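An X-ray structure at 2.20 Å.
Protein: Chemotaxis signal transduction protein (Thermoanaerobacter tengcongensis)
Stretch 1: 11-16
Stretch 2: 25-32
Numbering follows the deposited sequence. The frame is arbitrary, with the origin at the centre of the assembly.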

ATOM      1  N   PRO A  11     -18.713  -1.681  -8.931  1.00 17.50           N
ATOM      2  CA  PRO A  11     -17.454  -2.423  -9.211  1.00 16.79           C
ATOM      3  C   PRO A  11     -16.389  -2.279  -8.134  1.00 16.02           C
ATOM      4  O   PRO A  11     -16.376  -1.292  -7.410  1.00 16.10           O
ATOM      5  N   LYS A  12     -15.503  -3.269  -8.029  1.00 15.59           N
ATOM      6  CA  LYS A  12     -14.271  -3.111  -7.246  1.00 13.49           C
ATOM      7  C   LYS A  12     -13.498  -1.884  -7.765  1.00 13.24           C
ATOM      8  O   LYS A  12     -13.247  -1.762  -8.988  1.00 12.79           O
ATOM      9  N   LYS A  13     -13.153  -0.960  -6.871  1.00 11.81           N
ATOM     10  CA  LYS A  13     -12.361   0.219  -7.264  1.00 13.13           C
ATOM     11  C   LYS A  13     -10.965   0.096  -6.653  1.00 12.67           C
ATOM     12  O   LYS A  13     -10.827  -0.046  -5.430  1.00 12.14           O
ATOM     13  N   ILE A  14      -9.951   0.095  -7.514  1.00 12.38           N
ATOM     14  CA  ILE A  14      -8.561   0.048  -7.074  1.00 13.34           C
ATOM     15  C   ILE A  14      -7.908   1.430  -7.210  1.00 13.15           C
ATOM     16  O   ILE A  14      -7.984   2.066  -8.259  1.00 13.86           O
ATOM     17  N   VAL A  15      -7.299   1.892  -6.123  1.00 12.78           N
ATOM     18  CA  VAL A  15      -6.411   3.061  -6.133  1.00 12.00           C
ATOM     19  C   VAL A  15      -5.052   2.581  -6.597  1.00 11.58           C
ATOM     20  O   VAL A  15      -4.445   1.670  -5.983  1.00 10.43           O
ATOM     21  N   VAL A  16      -4.605   3.179  -7.702  1.00 10.23           N
ATOM     22  CA  VAL A  16      -3.367   2.816  -8.367  1.00  9.61           C
ATOM     23  C   VAL A  16      -2.331   3.892  -8.062  1.00  9.84           C
ATOM     24  O   VAL A  16      -2.586   5.100  -8.197  1.00 10.74           O
ATOM     25  N   GLY A  25      -1.594  -1.507  -6.521  1.00 12.75           N
ATOM     26  CA  GLY A  25      -2.916  -1.051  -6.111  1.00 12.13           C
ATOM     27  C   GLY A  25      -3.449  -1.534  -4.776  1.00 11.83           C
ATOM     28  O   GLY A  25      -3.012  -2.558  -4.236  1.00 11.32           O
ATOM     29  N   LEU A  26      -4.420  -0.784  -4.265  1.00 11.08           N
ATOM     30  CA  LEU A  26      -5.197  -1.181  -3.100  1.00 12.24           C
ATOM     31  C   LEU A  26      -6.667  -0.912  -3.385  1.00 11.72           C
ATOM     32  O   LEU A  26      -7.002   0.058  -4.084  1.00 11.21           O
ATOM     33  N   ASP A  27      -7.533  -1.758  -2.848  1.00 11.96           N
ATOM     34  CA  ASP A  27      -8.960  -1.485  -2.861  1.00 12.28           C
ATOM     35  C   ASP A  27      -9.159  -0.180  -2.101  1.00 11.95           C
ATOM     36  O   ASP A  27      -8.595   0.012  -1.035  1.00 11.09           O
ATOM     37  N   ILE A  28      -9.941   0.726  -2.681  1.00 12.47           N
ATOM     38  CA  ILE A  28     -10.340   1.980  -2.020  1.00 12.36           C
ATOM     39  C   ILE A  28     -10.876   1.740  -0.590  1.00 12.15           C
ATOM     40  O   ILE A  28     -10.710   2.585   0.274  1.00 12.19           O
ATOM     41  N   PHE A  29     -11.499   0.586  -0.352  1.00 12.17           N
ATOM     42  CA  PHE A  29     -11.989   0.205   0.957  1.00 12.63           C
ATOM     43  C   PHE A  29     -10.855   0.170   1.983  1.00 13.74           C
ATOM     44  O   PHE A  29     -11.075   0.466   3.156  1.00 14.36           O
ATOM     45  N   ASP A  30      -9.644  -0.202   1.549  1.00 13.58           N
ATOM     46  CA  ASP A  30      -8.477  -0.248   2.439  1.00 13.98           C
ATOM     47  C   ASP A  30      -7.726   1.067   2.566  1.00 14.28           C
ATOM     48  O   ASP A  30      -6.845   1.194   3.428  1.00 14.82           O
ATOM     49  N   VAL A  31      -8.062   2.034   1.707  1.00 13.78           N
ATOM     50  CA  VAL A  31      -7.464   3.373   1.728  1.00 13.03           C
ATOM     51  C   VAL A  31      -8.303   4.338   2.607  1.00 13.68           C
ATOM     52  O   VAL A  31      -9.320   4.883   2.162  1.00 14.51           O
ATOM     53  N   HIS A  32      -7.879   4.553   3.851  1.00 13.77           N
ATOM     54  CA  HIS A  32      -8.612   5.399   4.806  1.00 13.74           C
ATOM     55  C   HIS A  32      -8.437   6.888   4.482  1.00 13.33           C
ATOM     56  O   HIS A  32      -9.361   7.689   4.590  1.00 12.63           O
TER

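The most unusual feature of this antiparallel pairing is a glycine whose missing side chain makes room for a neighbour: an ideal CB on Gly-25 would lie 2.4 Å from Ile-14 CG2, a clash. With that space free, Ile-14 (chi1 m, chi2 m) rests its CG2 3.6 Å from Gly-25 CA, while its CD1 reaches to 3.9 Å from Asp-27 CA.

Val-15 and Leu-26 form the hydrogen-bonded pair, Val-15 N giving to Leu-26 O at 2.8 Å and Leu-26 N to Val-15 O at 3.0 Å, and both side chains lie on the same face of the sheet. There Val-15 (t) sets CG2 3.7 Å from Ile-28 CD1 and 4.0 Å from Val-31 CG2, so two residues further along the second stretch pack against the same methyl. Ile-28 (t, p) also packs its CG2 3.8 Å from Lys-13 CB, and Ile-28 N donates a hydrogen bond to Lys-13 O at 3.0 Å.

The polar rule is reach. Lys-12 starts sideways, but an extended t, t, t chain ending in p brings NZ 2.7 Å from Asp-27 OD2, a salt bridge. Asp-27 (t) also accepts through OD1 from Phe-29 N at 2.9 Å, linking Asp-27 to the backbone two residues on, and both carboxylate oxygens have further partners elsewhere in the structure.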

ATOM      1  CB  PRO A  11     -16.952  -1.812 -10.517  1.00 16.54           C
ATOM      2  CG  PRO A  11     -18.118  -1.013 -11.088  1.00 18.34           C
ATOM      3  CD  PRO A  11     -18.960  -0.605  -9.918  1.00 17.17           C
ATOM      4  CB  LYS A  12     -13.405  -4.384  -7.298  1.00 13.31           C
ATOM      5  CG  LYS A  12     -12.148  -4.341  -6.402  1.00 11.78           C
ATOM      6  CD  LYS A  12     -11.392  -5.673  -6.443  1.00 11.62           C
ATOM      7  CE  LYS A  12     -10.290  -5.743  -5.418  1.00  8.13           C
ATOM      8  NZ  LYS A  12     -10.826  -5.864  -4.002  1.00 10.26           N
ATOM      9  CB  LYS A  13     -13.016   1.529  -6.836  1.00 13.39           C
ATOM     10  CG  LYS A  13     -14.483   1.670  -7.199  1.00 18.04           C
ATOM     11  CD  LYS A  13     -14.721   2.468  -8.457  1.00 24.57           C
ATOM     12  CE  LYS A  13     -15.021   3.951  -8.102  1.00 28.74           C
ATOM     13  NZ  LYS A  13     -15.529   4.753  -9.281  1.00 30.93           N
ATOM     14  CB  ILE A  14      -7.718  -1.000  -7.873  1.00 13.96           C
ATOM     15  CG1 ILE A  14      -8.358  -2.391  -7.835  1.00 14.52           C
ATOM     16  CG2 ILE A  14      -6.328  -1.056  -7.329  1.00 15.17           C
ATOM     17  CD1 ILE A  14      -8.684  -2.881  -6.464  1.00 14.58           C
ATOM     18  CB  VAL A  15      -6.295   3.676  -4.712  1.00 12.76           C
ATOM     19  CG1 VAL A  15      -5.446   4.923  -4.715  1.00 11.65           C
ATOM     20  CG2 VAL A  15      -7.693   3.976  -4.173  1.00 12.15           C
ATOM     21  CB  VAL A  16      -3.556   2.616  -9.911  1.00 10.26           C
ATOM     22  CG1 VAL A  16      -2.234   2.222 -10.595  1.00 10.47           C
ATOM     23  CG2 VAL A  16      -4.594   1.548 -10.194  1.00  9.51           C
ATOM     24  CB  LEU A  26      -4.781  -0.389  -1.857  1.00 11.74           C
ATOM     25  CG  LEU A  26      -3.452  -0.764  -1.215  1.00 13.42           C
ATOM     26  CD1 LEU A  26      -2.965   0.328  -0.218  1.00 11.43           C
ATOM     27  CD2 LEU A  26      -3.555  -2.159  -0.539  1.00  7.64           C
ATOM     28  CB  ASP A  27      -9.752  -2.632  -2.209  1.00 12.55           C
ATOM     29  CG  ASP A  27     -11.253  -2.566  -2.509  1.00 14.72           C
ATOM     30  OD1 ASP A  27     -11.904  -1.529  -2.255  1.00 14.93           O
ATOM     31  OD2 ASP A  27     -11.785  -3.556  -3.038  1.00 18.61           O
ATOM     32  CB  ILE A  28     -11.356   2.798  -2.901  1.00 12.51           C
ATOM     33  CG1 ILE A  28     -11.686   4.158  -2.286  1.00 13.92           C
ATOM     34  CG2 ILE A  28     -12.677   2.038  -3.085  1.00 11.29           C
ATOM     35  CD1 ILE A  28     -10.508   5.085  -2.071  1.00 15.23           C
ATOM     36  CB  PHE A  29     -12.643  -1.181   0.878  1.00 13.31           C
ATOM     37  CG  PHE A  29     -13.311  -1.612   2.170  1.00 16.92           C
ATOM     38  CD1 PHE A  29     -14.545  -1.091   2.538  1.00 18.22           C
ATOM     39  CD2 PHE A  29     -12.690  -2.520   3.022  1.00 19.88           C
ATOM     40  CE1 PHE A  29     -15.155  -1.478   3.748  1.00 21.03           C
ATOM     41  CE2 PHE A  29     -13.307  -2.922   4.221  1.00 22.87           C
ATOM     42  CZ  PHE A  29     -14.538  -2.390   4.577  1.00 22.79           C
ATOM     43  CB  ASP A  30      -7.518  -1.371   1.993  1.00 13.90           C
ATOM     44  CG  ASP A  30      -8.195  -2.736   2.034  1.00 14.21           C
ATOM     45  OD1 ASP A  30      -8.763  -3.097   3.067  1.00 17.94           O
ATOM     46  OD2 ASP A  30      -8.250  -3.419   1.011  1.00 14.45           O
ATOM     47  CB  VAL A  31      -7.296   3.938   0.267  1.00 13.48           C
ATOM     48  CG1 VAL A  31      -6.786   5.411   0.281  1.00 11.72           C
ATOM     49  CG2 VAL A  31      -6.355   3.041  -0.570  1.00 10.46           C
ATOM     50  CB  HIS A  32      -8.189   5.098   6.252  1.00 13.61           C
ATOM     51  CG  HIS A  32      -8.671   3.765   6.765  1.00 17.90           C
ATOM     52  ND1 HIS A  32      -8.402   2.567   6.126  1.00 19.94           N
ATOM     53  CD2 HIS A  32      -9.392   3.443   7.869  1.00 18.43           C
ATOM     54  CE1 HIS A  32      -8.951   1.574   6.805  1.00 18.02           C
ATOM     55  NE2 HIS A  32      -9.562   2.081   7.859  1.00 19.56           N
TER